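Local coordinates for stringent starvation protein B (Caulobacter vibrioides, PDB 2QAS) that probably acts as an adaptor that delivers ssrA-tagged proteins to the ClpX unfoldase for degradation by the ClpXP protease, at residues Pro10-Leu13 against Met14-Ala18. Sequence-based numbering, arbitrary orientation.
Sequences PEDL and MQYEA
Asp12 reaches forward with its carboxylate to the backbone amides of Met14 and Gln15, where the chain turns into a helix. OD1 accepts the backbone N-H of Met14 at 2.9 Å, two residues on, which defines an Asx turn; the N-H approaches nearly along the C-O axis of OD1. The backbone N of Gln15 is shared: it makes weak hydrogen bonds to Asp12 OD1 (2.9 Å) and to the main-chain Asp12 O (3.3 Å). The latter closes a type I beta turn with Leu13 and Met14 at its corners, so side chain and main chain of Asp12 brace the same bend. Placing CG opposite the backbone N (chi1 -161°) brings the carboxylate over these amides.

A water extends the network into the helix, donating to Asp12 OD2 at 3.0 Å and accepting from Glu17 N at 3.2 Å, an amide of the first helical turn. Gln15, in the left-handed backbone region, takes the N-cap position.

Packing on the Tyr16 ring adds to the bonds. Asp12 OD2 lies at the ring edge, near its plane and 3.5 Å from Tyr16 CD1, with carboxylate and ring planes 65° apart. Met14 CB instead sits over one ring face, offset toward the rim.

The turn leads into helix 16-35, far from the chain's centre, and meets the second subunit of the dimer. Tyr16 OH hydrogen-bonds Asp115 of the second subunit and its ring stacks with Phe120 of that subunit, on its strands 110-115 and 120-123, while Met14 O accepts a hydrogen bond from Lys34 NZ of the second subunit's helix 16-35.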
loop_
_atom_site.group_PDB
_atom_site.type_symbol
_atom_site.label_atom_id
_atom_site.label_comp_id
_atom_site.label_asym_id
_atom_site.label_seq_id
_atom_site.Cartn_x
_atom_site.Cartn_y
_atom_site.Cartn_z
ATOM N N PRO A 10 -3.910 -13.441 19.256
ATOM C CA PRO A 10 -2.908 -12.585 19.906
ATOM C C PRO A 10 -3.043 -11.101 19.526
ATOM O O PRO A 10 -3.258 -10.768 18.355
ATOM C CB PRO A 10 -1.598 -13.188 19.418
ATOM C CG PRO A 10 -1.924 -13.505 17.988
ATOM C CD PRO A 10 -3.342 -14.073 18.047
ATOM N N GLU A 11 -2.926 -10.219 20.518
ATOM C CA GLU A 11 -3.015 -8.780 20.275
ATOM C C GLU A 11 -1.864 -8.369 19.348
ATOM O O GLU A 11 -0.697 -8.665 19.623
ATOM C CB GLU A 11 -2.917 -8.000 21.594
ATOM C CG GLU A 11 -3.981 -8.350 22.642
ATOM C CD GLU A 11 -3.744 -9.698 23.319
ATOM O OE1 GLU A 11 -2.659 -9.891 23.910
ATOM O OE2 GLU A 11 -4.645 -10.565 23.267
ATOM N N ASP A 12 -2.202 -7.685 18.257
ATOM C CA ASP A 12 -1.221 -7.239 17.263
ATOM C C ASP A 12 -0.663 -5.853 17.591
ATOM O O ASP A 12 -1.300 -4.841 17.310
ATOM C CB ASP A 12 -1.883 -7.202 15.881
ATOM C CG ASP A 12 -0.880 -7.215 14.748
ATOM O OD1 ASP A 12 0.210 -6.630 14.911
ATOM O OD2 ASP A 12 -1.194 -7.804 13.690
ATOM N N LEU A 13 0.531 -5.806 18.170
ATOM C CA LEU A 13 1.143 -4.533 18.526
ATOM C C LEU A 13 1.747 -3.865 17.296
ATOM O O LEU A 13 2.172 -2.709 17.344
ATOM C CB LEU A 13 2.230 -4.739 19.587
ATOM C CG LEU A 13 1.910 -5.654 20.775
ATOM C CD1 LEU A 13 3.003 -5.524 21.828
ATOM C CD2 LEU A 13 0.560 -5.287 21.371
ATOM N N MET A 14 1.793 -4.601 16.194
ATOM C CA MET A 14 2.331 -4.064 14.951
ATOM C C MET A 14 1.209 -3.454 14.108
ATOM O O MET A 14 1.464 -2.672 13.191
ATOM C CB MET A 14 3.019 -5.170 14.151
ATOM C CG MET A 14 4.258 -5.732 14.794
ATOM S SD MET A 14 5.584 -4.525 14.851
ATOM C CE MET A 14 6.356 -4.770 13.231
ATOM N N GLN A 15 -0.033 -3.819 14.426
ATOM C CA GLN A 15 -1.191 -3.318 13.695
ATOM C C GLN A 15 -0.967 -3.558 12.210
ATOM O O GLN A 15 -1.070 -2.641 11.393
ATOM C CB GLN A 15 -1.366 -1.823 13.940
ATOM C CG GLN A 15 -1.303 -1.418 15.398
ATOM C CD GLN A 15 -1.430 0.085 15.572
ATOM O OE1 GLN A 15 -2.467 0.671 15.247
ATOM N NE2 GLN A 15 -0.372 0.721 16.078
ATOM N N TYR A 16 -0.650 -4.794 11.859
ATOM C CA TYR A 16 -0.404 -5.123 10.472
ATOM C C TYR A 16 -1.626 -4.833 9.624
ATOM O O TYR A 16 -1.514 -4.283 8.526
ATOM C CB TYR A 16 0.002 -6.595 10.333
ATOM C CG TYR A 16 1.426 -6.861 10.764
ATOM C CD1 TYR A 16 1.713 -7.758 11.796
ATOM C CD2 TYR A 16 2.495 -6.218 10.133
ATOM C CE1 TYR A 16 3.033 -8.007 12.188
ATOM C CE2 TYR A 16 3.817 -6.461 10.516
ATOM C CZ TYR A 16 4.076 -7.358 11.544
ATOM O OH TYR A 16 5.376 -7.601 11.924
ATOM N N GLU A 17 -2.796 -5.187 10.143
ATOM C CA GLU A 17 -4.029 -4.968 9.403
ATOM C C GLU A 17 -4.290 -3.491 9.106
ATOM O O GLU A 17 -4.775 -3.142 8.029
ATOM C CB GLU A 17 -5.219 -5.575 10.151
ATOM C CG GLU A 17 -6.371 -5.861 9.212
ATOM C CD GLU A 17 -5.868 -6.360 7.854
ATOM O OE1 GLU A 17 -5.130 -7.381 7.823
ATOM O OE2 GLU A 17 -6.201 -5.720 6.824
ATOM N N ALA A 18 -3.961 -2.627 10.058
ATOM C CA ALA A 18 -4.142 -1.199 9.864
ATOM C C ALA A 18 -3.149 -0.698 8.821
ATOM O O ALA A 18 -3.508 0.093 7.955
ATOM C CB ALA A 18 -3.938 -0.461 11.172
HETATM O O HOH W 1 -3.701 -6.338 12.977
#